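Local coordinates for protein Asp/Glu-specific dipeptidyl-peptidase (Flavobacterium psychrophilum, PDB 5JXF) that removes dipeptides from the N-terminus of oligopeptides as an S46-family serine peptidase, with strict specificity for Asp or Glu at the P1 position, at residues 293-304 with 391-402. Sequence-based numbering, arbitrary orientation.
Sequences LPSFAVAQIVNE and FQKYYTEITPYA
Phe296 CB meets Tyr395 CB (3.9 Å) where the segments 295-304 and 391-402 of two long helices run nearly parallel (crossing angle -19°), inside the helical part of this S46 peptidase and away from its annotated sites. The axes of the two segments approach to 9.6 Å, and no hydrogen bond crosses between them.

Aromatic and apolar packing dominates at the N-terminal end of both segments. Gln392 CB lies over one face of the Phe296 ring, 3.6 Å from its centroid, in a CH-pi contact. Gln392 CG is anti to its own backbone nitrogen (chi1 -177°) and the chain runs on extended, which keeps its amide close to the ring, the two planes 15° apart. Beside it, Phe391 CB packs against Phe296 CD2 (3.8 Å), the two side chains crossing at about a right angle. Tyr395 reaches across to helix 295-325: Ala297 CA sits over one ring face, offset toward the rim, and Ala297 CB is 3.5 Å from Tyr395 OH. Helix 547-571 adjoins this patch, its Leu560 touching Phe391 and its Ile557 touching Tyr395.

One to two turns further along, Gln300 is a knob in the hole formed by Tyr395, Ile398, Thr399 and Ala402. Gln300 OE1 lies in the plane of the Tyr395 ring at its edge, 3.5 Å from Tyr395 CE1, with amide and ring almost perpendicular.

At the far end Thr399 turns its CG2 methyl to the Glu304 carboxylate, 3.5 Å from Glu304 OE2, while Thr399 OG1 donates to Tyr395 O (2.9 Å) of its own helix.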
ATOM      1  N   LEU A 293     -15.731  26.466   8.347  1.00 72.35           N
ATOM      2  CA  LEU A 293     -14.823  26.962   9.367  1.00 66.15           C
ATOM      3  C   LEU A 293     -13.904  28.037   8.806  1.00 71.68           C
ATOM      4  O   LEU A 293     -13.696  28.120   7.600  1.00 72.90           O
ATOM      5  CB  LEU A 293     -13.998  25.815   9.949  1.00 60.27           C
ATOM      6  CG  LEU A 293     -14.735  24.889  10.916  1.00 58.84           C
ATOM      7  CD1 LEU A 293     -13.826  23.773  11.394  1.00 60.71           C
ATOM      8  CD2 LEU A 293     -15.299  25.674  12.086  1.00 55.09           C
ATOM      9  N   PRO A 294     -13.374  28.888   9.690  1.00 74.86           N
ATOM     10  CA  PRO A 294     -12.316  29.843   9.359  1.00 75.52           C
ATOM     11  C   PRO A 294     -10.983  29.134   9.201  1.00 73.46           C
ATOM     12  O   PRO A 294     -10.869  27.993   9.641  1.00 74.09           O
ATOM     13  CB  PRO A 294     -12.286  30.740  10.582  1.00 75.82           C
ATOM     14  CG  PRO A 294     -12.626  29.774  11.683  1.00 75.46           C
ATOM     15  CD  PRO A 294     -13.756  28.994  11.108  1.00 71.13           C
ATOM     16  N   SER A 295     -10.000  29.813   8.614  1.00 75.00           N
ATOM     17  CA  SER A 295      -8.647  29.286   8.470  1.00 77.31           C
ATOM     18  C   SER A 295      -8.090  28.789   9.790  1.00 77.43           C
ATOM     19  O   SER A 295      -7.430  27.750   9.861  1.00 72.86           O
ATOM     20  CB  SER A 295      -7.706  30.362   7.913  1.00 85.91           C
ATOM     21  OG  SER A 295      -7.999  30.676   6.564  1.00 91.66           O
ATOM     22  N   PHE A 296      -8.364  29.553  10.839  1.00 80.46           N
ATOM     23  CA  PHE A 296      -7.713  29.358  12.122  1.00 78.98           C
ATOM     24  C   PHE A 296      -8.223  28.107  12.826  1.00 76.24           C
ATOM     25  O   PHE A 296      -7.531  27.531  13.672  1.00 69.20           O
ATOM     26  CB  PHE A 296      -7.913  30.602  12.982  1.00 84.28           C
ATOM     27  CG  PHE A 296      -7.731  31.887  12.218  1.00 87.94           C
ATOM     28  CD1 PHE A 296      -6.459  32.336  11.884  1.00 89.62           C
ATOM     29  CD2 PHE A 296      -8.831  32.638  11.823  1.00 85.11           C
ATOM     30  CE1 PHE A 296      -6.284  33.514  11.177  1.00 88.39           C
ATOM     31  CE2 PHE A 296      -8.663  33.814  11.114  1.00 83.65           C
ATOM     32  CZ  PHE A 296      -7.384  34.253  10.790  1.00 87.11           C
ATOM     33  N   ALA A 297      -9.422  27.675  12.446  1.00 77.64           N
ATOM     34  CA  ALA A 297     -10.010  26.466  13.004  1.00 74.87           C
ATOM     35  C   ALA A 297      -9.313  25.249  12.429  1.00 71.02           C
ATOM     36  O   ALA A 297      -8.972  24.312  13.150  1.00 74.87           O
ATOM     37  CB  ALA A 297     -11.509  26.411  12.718  1.00 73.55           C
ATOM     38  N   VAL A 298      -9.114  25.269  11.118  1.00 70.79           N
ATOM     39  CA  VAL A 298      -8.422  24.198  10.426  1.00 71.06           C
ATOM     40  C   VAL A 298      -6.992  24.056  10.969  1.00 64.17           C
ATOM     41  O   VAL A 298      -6.529  22.942  11.223  1.00 60.40           O
ATOM     42  CB  VAL A 298      -8.402  24.449   8.899  1.00 74.53           C
ATOM     43  CG1 VAL A 298      -7.865  23.241   8.149  1.00 68.87           C
ATOM     44  CG2 VAL A 298      -9.804  24.790   8.409  1.00 69.81           C
ATOM     45  N   ALA A 299      -6.313  25.183  11.178  1.00 68.14           N
ATOM     46  CA  ALA A 299      -4.935  25.155  11.665  1.00 72.13           C
ATOM     47  C   ALA A 299      -4.854  24.535  13.054  1.00 74.88           C
ATOM     48  O   ALA A 299      -3.922  23.795  13.348  1.00 81.35           O
ATOM     49  CB  ALA A 299      -4.326  26.558  11.666  1.00 66.75           C
ATOM     50  N   GLN A 300      -5.838  24.817  13.901  1.00 72.20           N
ATOM     51  CA  GLN A 300      -5.855  24.246  15.244  1.00 71.87           C
ATOM     52  C   GLN A 300      -6.061  22.734  15.195  1.00 75.30           C
ATOM     53  O   GLN A 300      -5.491  21.982  15.991  1.00 78.35           O
ATOM     54  CB  GLN A 300      -6.949  24.896  16.095  1.00 72.84           C
ATOM     55  CG  GLN A 300      -6.960  24.415  17.539  1.00 80.54           C
ATOM     56  CD  GLN A 300      -8.189  24.875  18.306  1.00 87.84           C
ATOM     57  OE1 GLN A 300      -9.235  25.141  17.724  1.00 88.32           O
ATOM     58  NE2 GLN A 300      -8.053  24.993  19.623  1.00 91.53           N
ATOM     59  N   ILE A 301      -6.895  22.294  14.264  1.00 72.99           N
ATOM     60  CA  ILE A 301      -7.154  20.878  14.099  1.00 71.65           C
ATOM     61  C   ILE A 301      -5.863  20.196  13.696  1.00 68.44           C
ATOM     62  O   ILE A 301      -5.382  19.264  14.345  1.00 65.33           O
ATOM     63  CB  ILE A 301      -8.236  20.607  13.028  1.00 70.11           C
ATOM     64  CG1 ILE A 301      -9.584  21.186  13.457  1.00 65.79           C
ATOM     65  CG2 ILE A 301      -8.328  19.117  12.732  1.00 66.81           C
ATOM     66  CD1 ILE A 301     -10.602  21.273  12.325  1.00 61.65           C
ATOM     67  N   VAL A 302      -5.306  20.684  12.603  1.00 66.17           N
ATOM     68  CA  VAL A 302      -4.140  20.067  12.009  1.00 72.69           C
ATOM     69  C   VAL A 302      -2.915  20.167  12.923  1.00 82.55           C
ATOM     70  O   VAL A 302      -2.219  19.174  13.152  1.00 88.90           O
ATOM     71  CB  VAL A 302      -3.841  20.715  10.654  1.00 71.10           C
ATOM     72  CG1 VAL A 302      -2.460  20.350  10.185  1.00 77.38           C
ATOM     73  CG2 VAL A 302      -4.887  20.295   9.640  1.00 62.35           C
ATOM     74  N   ASN A 303      -2.677  21.359  13.463  1.00 78.25           N
ATOM     75  CA  ASN A 303      -1.451  21.619  14.206  1.00 79.03           C
ATOM     76  C   ASN A 303      -1.443  21.147  15.661  1.00 80.38           C
ATOM     77  O   ASN A 303      -0.382  20.822  16.181  1.00 87.38           O
ATOM     78  CB  ASN A 303      -1.117  23.116  14.178  1.00 76.77           C
ATOM     79  CG  ASN A 303      -0.777  23.618  12.784  1.00 80.13           C
ATOM     80  OD1 ASN A 303      -0.154  22.912  11.984  1.00 76.79           O
ATOM     81  ND2 ASN A 303      -1.154  24.862  12.500  1.00 83.26           N
ATOM     82  N   GLU A 304      -2.585  21.100  16.340  1.00 68.47           N
ATOM     83  CA  GLU A 304      -2.486  20.770  17.761  1.00 75.22           C
ATOM     84  C   GLU A 304      -3.537  19.847  18.372  1.00 71.20           C
ATOM     85  O   GLU A 304      -3.175  19.001  19.188  1.00 77.90           O
ATOM     86  CB  GLU A 304      -2.424  22.067  18.566  1.00 89.00           C
ATOM     87  CG  GLU A 304      -3.171  23.228  17.948  1.00 93.74           C
ATOM     88  CD  GLU A 304      -2.478  24.548  18.212  1.00102.48           C
ATOM     89  OE1 GLU A 304      -1.316  24.520  18.686  1.00107.09           O
ATOM     90  OE2 GLU A 304      -3.094  25.606  17.947  1.00103.95           O
ATOM     91  N   PHE A 391     -11.774  35.942  15.227  1.00 84.34           N
ATOM     92  CA  PHE A 391     -11.472  34.519  15.211  1.00 80.80           C
ATOM     93  C   PHE A 391     -10.007  34.252  15.530  1.00 85.54           C
ATOM     94  O   PHE A 391      -9.692  33.460  16.420  1.00 86.04           O
ATOM     95  CB  PHE A 391     -11.820  33.906  13.854  1.00 79.68           C
ATOM     96  CG  PHE A 391     -13.268  33.546  13.705  1.00 79.64           C
ATOM     97  CD1 PHE A 391     -14.266  34.415  14.065  1.00 91.22           C
ATOM     98  CD2 PHE A 391     -13.627  32.315  13.247  1.00 81.09           C
ATOM     99  CE1 PHE A 391     -15.580  34.060  13.905  1.00 90.64           C
ATOM    100  CE2 PHE A 391     -14.937  31.956  13.106  1.00 81.97           C
ATOM    101  CZ  PHE A 391     -15.913  32.815  13.441  1.00 81.34           C
ATOM    102  N   GLN A 392      -9.121  34.930  14.806  1.00 83.64           N
ATOM    103  CA  GLN A 392      -7.686  34.744  14.976  1.00 86.71           C
ATOM    104  C   GLN A 392      -7.290  35.037  16.412  1.00 87.17           C
ATOM    105  O   GLN A 392      -6.489  34.322  17.004  1.00 84.67           O
ATOM    106  CB  GLN A 392      -6.912  35.641  14.014  1.00 88.68           C
ATOM    107  CG  GLN A 392      -5.415  35.454  14.076  1.00 95.14           C
ATOM    108  CD  GLN A 392      -4.690  36.324  13.078  1.00101.06           C
ATOM    109  OE1 GLN A 392      -5.293  37.181  12.434  1.00104.40           O
ATOM    110  NE2 GLN A 392      -3.387  36.107  12.942  1.00101.69           N
ATOM    111  N   LYS A 393      -7.883  36.088  16.967  1.00 88.22           N
ATOM    112  CA  LYS A 393      -7.676  36.444  18.361  1.00 84.71           C
ATOM    113  C   LYS A 393      -8.015  35.289  19.295  1.00 85.63           C
ATOM    114  O   LYS A 393      -7.145  34.773  20.001  1.00 84.44           O
ATOM    115  CB  LYS A 393      -8.517  37.666  18.723  1.00 84.95           C
ATOM    116  N   TYR A 394      -9.278  34.872  19.277  1.00 81.33           N
ATOM    117  CA  TYR A 394      -9.760  33.859  20.210  1.00 81.65           C
ATOM    118  C   TYR A 394      -9.175  32.466  19.950  1.00 80.01           C
ATOM    119  O   TYR A 394      -8.865  31.736  20.894  1.00 80.81           O
ATOM    120  CB  TYR A 394     -11.289  33.795  20.178  1.00 88.94           C
ATOM    121  CG  TYR A 394     -11.970  35.108  20.514  1.00 95.60           C
ATOM    122  CD1 TYR A 394     -11.903  35.647  21.794  1.00 92.57           C
ATOM    123  CD2 TYR A 394     -12.705  35.794  19.557  1.00 99.90           C
ATOM    124  CE1 TYR A 394     -12.530  36.848  22.100  1.00 94.22           C
ATOM    125  CE2 TYR A 394     -13.333  36.991  19.851  1.00 99.64           C
ATOM    126  CZ  TYR A 394     -13.246  37.513  21.122  1.00 97.59           C
ATOM    127  OH  TYR A 394     -13.882  38.703  21.403  1.00101.57           O
ATOM    128  N   TYR A 395      -9.014  32.097  18.682  1.00 76.46           N
ATOM    129  CA  TYR A 395      -8.464  30.782  18.360  1.00 79.47           C
ATOM    130  C   TYR A 395      -7.023  30.656  18.841  1.00 85.91           C
ATOM    131  O   TYR A 395      -6.590  29.579  19.256  1.00 88.18           O
ATOM    132  CB  TYR A 395      -8.560  30.503  16.856  1.00 76.40           C
ATOM    133  CG  TYR A 395      -9.832  29.778  16.468  1.00 78.39           C
ATOM    134  CD1 TYR A 395     -10.019  28.437  16.800  1.00 77.86           C
ATOM    135  CD2 TYR A 395     -10.858  30.436  15.791  1.00 76.26           C
ATOM    136  CE1 TYR A 395     -11.189  27.767  16.459  1.00 71.66           C
ATOM    137  CE2 TYR A 395     -12.029  29.771  15.445  1.00 71.98           C
ATOM    138  CZ  TYR A 395     -12.183  28.440  15.782  1.00 69.38           C
ATOM    139  OH  TYR A 395     -13.331  27.771  15.444  1.00 78.28           O
ATOM    140  N   THR A 396      -6.286  31.763  18.806  1.00 85.57           N
ATOM    141  CA  THR A 396      -4.923  31.766  19.326  1.00 87.53           C
ATOM    142  C   THR A 396      -4.942  31.679  20.851  1.00 84.04           C
ATOM    143  O   THR A 396      -4.203  30.893  21.442  1.00 84.88           O
ATOM    144  CB  THR A 396      -4.133  33.023  18.893  1.00 89.29           C
ATOM    145  OG1 THR A 396      -4.349  33.279  17.500  1.00 91.85           O
ATOM    146  CG2 THR A 396      -2.643  32.831  19.144  1.00 87.82           C
ATOM    147  N   GLU A 397      -5.802  32.476  21.480  1.00 78.53           N
ATOM    148  CA  GLU A 397      -5.898  32.521  22.939  1.00 80.78           C
ATOM    149  C   GLU A 397      -6.345  31.196  23.564  1.00 82.41           C
ATOM    150  O   GLU A 397      -5.792  30.770  24.579  1.00 80.77           O
ATOM    151  CB  GLU A 397      -6.855  33.637  23.366  1.00 85.86           C
ATOM    152  N   ILE A 398      -7.343  30.551  22.957  1.00 81.12           N
ATOM    153  CA  ILE A 398      -7.923  29.324  23.501  1.00 76.69           C
ATOM    154  C   ILE A 398      -6.980  28.121  23.378  1.00 81.90           C
ATOM    155  O   ILE A 398      -7.082  27.169  24.151  1.00 78.84           O
ATOM    156  CB  ILE A 398      -9.263  28.985  22.799  1.00 70.48           C
ATOM    157  CG1 ILE A 398     -10.107  28.048  23.671  1.00 64.94           C
ATOM    158  CG2 ILE A 398      -9.002  28.394  21.400  1.00 66.59           C
ATOM    159  CD1 ILE A 398     -11.521  27.822  23.156  1.00 65.20           C
ATOM    160  N   THR A 399      -6.058  28.195  22.417  1.00 82.05           N
ATOM    161  CA  THR A 399      -5.151  27.102  22.048  1.00 79.04           C
ATOM    162  C   THR A 399      -4.637  26.196  23.193  1.00 79.45           C
ATOM    163  O   THR A 399      -4.786  24.981  23.115  1.00 80.51           O
ATOM    164  CB  THR A 399      -3.921  27.671  21.290  1.00 90.76           C
ATOM    165  OG1 THR A 399      -4.297  28.018  19.953  1.00 92.61           O
ATOM    166  CG2 THR A 399      -2.791  26.652  21.241  1.00 94.45           C
ATOM    167  N   PRO A 400      -4.041  26.774  24.260  1.00 84.99           N
ATOM    168  CA  PRO A 400      -3.456  25.887  25.275  1.00 85.08           C
ATOM    169  C   PRO A 400      -4.503  25.218  26.163  1.00 83.90           C
ATOM    170  O   PRO A 400      -4.244  24.159  26.729  1.00 84.32           O
ATOM    171  CB  PRO A 400      -2.586  26.831  26.113  1.00 88.01           C
ATOM    172  CG  PRO A 400      -2.610  28.156  25.404  1.00 90.46           C
ATOM    173  CD  PRO A 400      -3.865  28.187  24.630  1.00 85.69           C
ATOM    174  N   TYR A 401      -5.661  25.851  26.306  1.00 84.04           N
ATOM    175  CA  TYR A 401      -6.755  25.257  27.059  1.00 78.87           C
ATOM    176  C   TYR A 401      -7.348  24.099  26.277  1.00 74.85           C
ATOM    177  O   TYR A 401      -7.529  23.012  26.820  1.00 80.73           O
ATOM    178  CB  TYR A 401      -7.822  26.303  27.376  1.00 78.08           C
ATOM    179  CG  TYR A 401      -7.258  27.490  28.104  1.00 83.40           C
ATOM    180  CD1 TYR A 401      -7.120  27.479  29.485  1.00 84.38           C
ATOM    181  CD2 TYR A 401      -6.823  28.607  27.408  1.00 87.98           C
ATOM    182  CE1 TYR A 401      -6.589  28.560  30.153  1.00 86.73           C
ATOM    183  CE2 TYR A 401      -6.286  29.692  28.066  1.00 90.32           C
ATOM    184  CZ  TYR A 401      -6.170  29.663  29.438  1.00 91.65           C
ATOM    185  OH  TYR A 401      -5.634  30.747  30.097  1.00 95.83           O
ATOM    186  N   ALA A 402      -7.627  24.336  24.996  1.00 76.56           N
ATOM    187  CA  ALA A 402      -8.210  23.320  24.121  1.00 77.03           C
ATOM    188  C   ALA A 402      -7.355  22.059  24.094  1.00 72.35           C
ATOM    189  O   ALA A 402      -7.861  20.943  24.209  1.00 67.26           O
ATOM    190  CB  ALA A 402      -8.380  23.873  22.716  1.00 74.09           C
TER